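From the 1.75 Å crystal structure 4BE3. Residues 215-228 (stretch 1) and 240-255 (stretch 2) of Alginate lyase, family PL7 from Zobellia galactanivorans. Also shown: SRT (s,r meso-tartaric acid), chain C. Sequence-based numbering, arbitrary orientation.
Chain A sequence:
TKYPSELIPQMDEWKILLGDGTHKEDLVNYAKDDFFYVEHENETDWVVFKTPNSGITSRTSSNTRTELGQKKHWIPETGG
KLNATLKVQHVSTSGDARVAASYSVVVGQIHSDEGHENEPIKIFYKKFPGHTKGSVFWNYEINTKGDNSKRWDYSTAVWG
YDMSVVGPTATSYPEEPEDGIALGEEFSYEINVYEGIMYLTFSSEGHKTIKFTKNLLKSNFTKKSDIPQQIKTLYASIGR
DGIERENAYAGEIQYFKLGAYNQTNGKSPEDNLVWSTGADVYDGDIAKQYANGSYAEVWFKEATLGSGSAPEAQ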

# COMPACT_ATOMS: atom_id res chain seq x y z
N ASN A 215 14.28 12.52 -4.31
CA ASN A 215 13.76 12.22 -2.98
C ASN A 215 12.42 12.91 -2.82
O ASN A 215 12.31 14.12 -3.00
CB ASN A 215 14.76 12.81 -2.02
CG ASN A 215 14.46 12.40 -0.60
OD1 ASN A 215 13.32 12.26 -0.20
ND2 ASN A 215 15.52 12.25 0.18
N LEU A 216 11.35 12.16 -2.52
CA LEU A 216 10.04 12.81 -2.34
C LEU A 216 9.71 13.20 -0.87
O LEU A 216 8.64 13.79 -0.64
CB LEU A 216 8.97 11.84 -2.77
CG LEU A 216 9.09 11.28 -4.23
CD1 LEU A 216 7.85 10.38 -4.54
CD2 LEU A 216 9.05 12.61 -5.17
N LEU A 217 10.72 12.98 0.02
CA LEU A 217 10.54 13.28 1.44
C LEU A 217 11.26 14.53 1.89
O LEU A 217 11.02 14.96 3.02
CB LEU A 217 11.10 12.12 2.31
CG LEU A 217 10.58 10.68 1.99
CD1 LEU A 217 11.16 9.65 3.02
CD2 LEU A 217 9.06 10.62 2.01
N LYS A 218 12.20 15.05 1.07
CA LYS A 218 13.02 16.22 1.53
C LYS A 218 13.08 17.12 0.28
O LYS A 218 13.61 16.75 -0.77
CB LYS A 218 14.44 15.81 1.96
CG LYS A 218 14.45 15.14 3.32
CD LYS A 218 15.70 14.29 3.48
CE LYS A 218 15.94 14.15 4.98
NZ LYS A 218 17.37 13.99 5.33
N SER A 219 12.55 18.31 0.42
CA SER A 219 12.49 19.20 -0.75
C SER A 219 13.88 19.83 -1.06
O SER A 219 14.59 20.21 -0.14
CB SER A 219 11.56 20.34 -0.37
OG SER A 219 11.57 21.29 -1.42
N ASN A 220 14.18 20.06 -2.33
CA ASN A 220 15.30 20.83 -2.80
C ASN A 220 14.91 22.29 -3.01
O ASN A 220 15.76 23.10 -3.49
CB ASN A 220 15.70 20.34 -4.26
CG ASN A 220 16.42 18.96 -4.30
OD1 ASN A 220 17.14 18.59 -3.34
ND2 ASN A 220 16.21 18.16 -5.44
N PHE A 221 13.64 22.63 -2.74
CA PHE A 221 13.10 23.92 -3.22
C PHE A 221 12.48 24.74 -2.10
O PHE A 221 11.37 25.24 -2.28
CB PHE A 221 12.06 23.67 -4.40
CG PHE A 221 12.66 22.92 -5.55
CD1 PHE A 221 13.85 23.38 -6.20
CD2 PHE A 221 12.08 21.76 -6.00
CE1 PHE A 221 14.40 22.70 -7.28
CE2 PHE A 221 12.61 21.06 -7.13
CZ PHE A 221 13.76 21.50 -7.75
N THR A 222 13.18 24.89 -0.97
CA THR A 222 12.49 25.40 0.25
C THR A 222 12.64 26.93 0.34
O THR A 222 12.02 27.54 1.20
CB THR A 222 13.00 24.73 1.52
OG1 THR A 222 14.40 25.03 1.61
CG2 THR A 222 12.95 23.18 1.37
N LYS A 223 13.45 27.54 -0.55
CA LYS A 223 13.46 29.04 -0.61
C LYS A 223 13.63 29.62 -1.97
O LYS A 223 13.99 28.89 -2.94
CB LYS A 223 14.51 29.62 0.31
CG LYS A 223 15.76 28.81 0.49
CD LYS A 223 15.87 28.57 2.02
CE LYS A 223 17.33 28.56 2.50
NZ LYS A 223 18.13 28.28 1.25
N LYS A 224 13.39 30.94 -2.07
CA LYS A 224 13.36 31.57 -3.40
C LYS A 224 14.65 31.36 -4.18
O LYS A 224 14.59 31.12 -5.40
CB LYS A 224 13.04 33.05 -3.31
CG LYS A 224 11.62 33.27 -2.82
CD LYS A 224 10.65 33.43 -3.98
CE LYS A 224 9.22 33.44 -3.43
NZ LYS A 224 9.18 34.39 -2.28
N SER A 225 15.79 31.34 -3.48
CA SER A 225 17.09 31.20 -4.14
C SER A 225 17.38 29.77 -4.66
O SER A 225 18.39 29.51 -5.34
CB SER A 225 18.20 31.67 -3.23
OG SER A 225 18.04 31.05 -1.99
N ASP A 226 16.49 28.85 -4.29
CA ASP A 226 16.49 27.50 -4.86
C ASP A 226 15.58 27.28 -6.08
O ASP A 226 15.67 26.23 -6.70
CB ASP A 226 16.03 26.48 -3.81
CG ASP A 226 16.99 26.33 -2.63
OD1 ASP A 226 18.21 26.24 -2.85
OD2 ASP A 226 16.50 26.30 -1.48
N ILE A 227 14.74 28.23 -6.46
CA ILE A 227 13.91 27.98 -7.65
C ILE A 227 14.80 27.87 -8.88
O ILE A 227 15.59 28.79 -9.16
CB ILE A 227 12.89 29.11 -7.79
CG1 ILE A 227 12.05 29.24 -6.52
CG2 ILE A 227 12.10 29.03 -9.14
CD1 ILE A 227 10.97 30.30 -6.59
N PRO A 228 14.72 26.80 -9.65
CA PRO A 228 15.61 26.76 -10.82
C PRO A 228 15.41 27.92 -11.86
O PRO A 228 14.32 28.44 -12.06
CB PRO A 228 15.22 25.43 -11.51
CG PRO A 228 14.65 24.57 -10.41
CD PRO A 228 13.94 25.56 -9.48
O1 SRT C . -7.10 14.52 -11.05
O11 SRT C . -5.78 12.72 -11.64
C1 SRT C . -6.81 13.31 -11.27
C2 SRT C . -7.84 12.23 -11.26
O2 SRT C . -7.54 10.99 -10.57
C3 SRT C . -9.21 12.56 -11.80
O3 SRT C . -8.78 12.25 -13.06
C4 SRT C . -10.37 11.82 -11.31
O4 SRT C . -10.92 10.95 -11.99
O41 SRT C . -10.73 11.95 -10.14
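Stretch 2, residues 240-255: RDGIERENAYAGEIQY

Two segments can pair along their length when most of the polar atoms drawn into the contact find partners; residues 240-255 of this alginate lyase illustrate the principle. The segment is mostly loop and turn, with a strand at Gln254 and Tyr255, and it runs antiparallel to stretch 1, so that Glu244 lies beside Thr222 while Tyr249 lies beside Leu216. Three overlapping turns, type I from Arg245 to Ala248, type II' from Asn247 to Ala250 and type II from Tyr249 to Glu252, bend its backbone.

Three main-chain hydrogen bonds fasten the pair: Glu244 N to Phe221 O (2.9 Å), Ser219 N to Glu246 O (3.0 Å, almost linear) and Tyr249 N to Leu216 O (2.8 Å). The turns satisfy other amides internally, with Ala248 N donating to Arg245 O (2.9 Å) and Ala250 N to Asn247 O (2.7 Å).

The carboxylate of Glu244 accepts at both oxygens. Its OE1 receives Ser219 OG at 2.6 Å and a water at 2.8 Å; that water accepts from Asn220 N at 3.0 Å. Ser219 OG in turn accepts from Phe221 N (2.8 Å), so the serine relays between backbone and carboxylate, while Glu244 OE2 is satisfied elsewhere in the structure.

Not every approach is a bond. Leu217 O and Asn247 O, both acceptors, stand 3.2 Å apart, although Asn247 CA offers Leu217 O a CA-H...O contact at 3.3 Å. Apolar packing is modest here: Leu217 CD2 reaches Ala250 CB at 3.9 Å. At the other end, Ile243 CG2 lies 3.6 Å from Lys224 N, and a long salt bridge joins Lys224 NZ to Asp241 OD2 (3.9 Å), its lysine poorly ordered. Asp241 O, buried by the contact, remains without a partner.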

# COMPACT_ATOMS: atom_id res chain seq x y z
N ARG A 240 5.00 32.84 -11.12
CA ARG A 240 4.93 31.64 -10.16
C ARG A 240 6.28 31.51 -9.53
O ARG A 240 7.27 31.18 -10.15
CB ARG A 240 4.64 30.31 -10.80
CG ARG A 240 3.35 30.22 -11.48
CD ARG A 240 2.10 30.11 -10.58
NE ARG A 240 0.97 29.91 -11.53
CZ ARG A 240 0.62 28.70 -12.03
NH1 ARG A 240 1.31 27.56 -11.71
NH2 ARG A 240 -0.41 28.63 -12.87
N ASP A 241 6.27 31.77 -8.26
CA ASP A 241 7.46 31.87 -7.49
C ASP A 241 7.21 31.17 -6.13
O ASP A 241 7.77 31.58 -5.12
CB ASP A 241 7.73 33.35 -7.26
CG ASP A 241 6.74 33.99 -6.33
OD1 ASP A 241 5.51 33.67 -6.31
OD2 ASP A 241 7.22 34.85 -5.60
N GLY A 242 6.37 30.08 -6.12
CA GLY A 242 6.21 29.38 -4.83
C GLY A 242 7.46 28.68 -4.36
O GLY A 242 8.36 28.37 -5.16
N ILE A 243 7.46 28.38 -3.09
CA ILE A 243 8.46 27.54 -2.48
C ILE A 243 7.74 26.25 -2.01
O ILE A 243 6.49 26.22 -1.81
CB ILE A 243 9.24 28.27 -1.37
CG1 ILE A 243 8.29 28.77 -0.26
CG2 ILE A 243 10.12 29.38 -2.05
CD1 ILE A 243 8.96 28.97 1.06
N GLU A 244 8.54 25.22 -1.78
CA GLU A 244 7.96 23.91 -1.43
C GLU A 244 8.11 23.64 0.05
O GLU A 244 9.10 24.05 0.71
CB GLU A 244 8.70 22.81 -2.25
CG GLU A 244 8.14 21.41 -1.93
CD GLU A 244 8.65 20.38 -2.94
OE1 GLU A 244 9.87 20.44 -3.21
OE2 GLU A 244 7.87 19.48 -3.36
N ARG A 245 7.13 22.97 0.63
CA ARG A 245 7.30 22.57 2.06
C ARG A 245 8.53 21.71 2.23
O ARG A 245 8.89 20.92 1.34
CB ARG A 245 6.26 21.67 2.49
CG ARG A 245 4.95 22.01 2.06
CD ARG A 245 4.60 20.61 1.71
NE ARG A 245 3.36 20.31 2.28
CZ ARG A 245 2.14 20.85 2.12
NH1 ARG A 245 1.76 21.78 1.33
NH2 ARG A 245 1.21 20.32 2.84
N GLU A 246 9.07 21.76 3.45
CA GLU A 246 10.38 21.23 3.71
C GLU A 246 10.37 19.71 3.46
O GLU A 246 11.37 19.13 3.02
CB GLU A 246 10.77 21.54 5.20
CG GLU A 246 12.03 20.76 5.61
CD GLU A 246 12.42 21.09 7.07
OE1 GLU A 246 11.68 21.82 7.75
OE2 GLU A 246 13.48 20.61 7.51
N ASN A 247 9.24 19.10 3.76
CA ASN A 247 9.20 17.61 3.65
C ASN A 247 8.50 17.13 2.42
O ASN A 247 8.09 15.92 2.32
CB ASN A 247 8.56 16.98 4.86
CG ASN A 247 9.37 17.27 6.16
OD1 ASN A 247 8.77 17.62 7.15
ND2 ASN A 247 10.74 17.18 6.11
N ALA A 248 8.39 18.06 1.45
CA ALA A 248 7.83 17.70 0.13
C ALA A 248 6.55 16.84 0.27
O ALA A 248 5.50 17.32 0.74
CB ALA A 248 8.89 16.99 -0.77
N TYR A 249 6.55 15.61 -0.29
CA TYR A 249 5.29 14.88 -0.32
C TYR A 249 5.32 13.81 0.87
O TYR A 249 4.58 12.84 0.78
CB TYR A 249 5.22 14.09 -1.63
CG TYR A 249 4.83 15.05 -2.78
CD1 TYR A 249 3.47 15.39 -2.96
CD2 TYR A 249 5.79 15.70 -3.56
CE1 TYR A 249 3.06 16.22 -3.97
CE2 TYR A 249 5.37 16.54 -4.62
CZ TYR A 249 4.06 16.77 -4.80
OH TYR A 249 3.58 17.61 -5.78
N ALA A 250 6.33 13.91 1.78
CA ALA A 250 6.32 12.92 2.98
C ALA A 250 4.91 12.76 3.56
O ALA A 250 4.21 13.78 3.80
CB ALA A 250 7.27 13.42 4.02
N GLY A 251 4.41 11.50 3.63
CA GLY A 251 3.16 11.21 4.31
C GLY A 251 1.92 11.61 3.54
O GLY A 251 0.79 11.52 4.02
N GLU A 252 2.10 12.10 2.32
CA GLU A 252 0.93 12.54 1.53
C GLU A 252 0.43 11.39 0.67
O GLU A 252 1.20 10.76 -0.19
CB GLU A 252 1.27 13.79 0.60
CG GLU A 252 -0.07 14.52 0.39
CD GLU A 252 0.14 15.86 -0.16
OE1 GLU A 252 0.31 15.92 -1.46
OE2 GLU A 252 0.24 16.83 0.63
N ILE A 253 -0.87 11.10 0.78
CA ILE A 253 -1.36 9.91 0.07
C ILE A 253 -1.41 10.14 -1.44
O ILE A 253 -1.86 11.19 -1.89
CB ILE A 253 -2.76 9.55 0.54
CG1 ILE A 253 -2.62 9.03 2.07
CG2 ILE A 253 -3.41 8.42 -0.26
CD1 ILE A 253 -3.97 9.09 2.84
N GLN A 254 -0.94 9.15 -2.19
CA GLN A 254 -0.95 9.25 -3.69
C GLN A 254 -1.15 7.98 -4.38
O GLN A 254 -1.39 6.93 -3.71
CB GLN A 254 0.30 9.72 -4.12
CG GLN A 254 1.45 9.04 -3.67
CD GLN A 254 2.33 10.28 -3.47
OE1 GLN A 254 1.86 11.52 -3.09
NE2 GLN A 254 3.54 10.07 -3.90
N TYR A 255 -1.24 8.04 -5.72
CA TYR A 255 -1.48 6.85 -6.45
C TYR A 255 -0.99 7.00 -7.88
O TYR A 255 -0.79 8.16 -8.33
CB TYR A 255 -2.97 6.44 -6.45
CG TYR A 255 -3.90 7.53 -6.95
CD1 TYR A 255 -4.45 8.44 -6.05
CD2 TYR A 255 -4.29 7.60 -8.32
CE1 TYR A 255 -5.37 9.40 -6.49
CE2 TYR A 255 -5.19 8.56 -8.76
CZ TYR A 255 -5.71 9.47 -7.84
OH TYR A 255 -6.61 10.44 -8.23
O HOH W 1 12.04 18.89 -4.13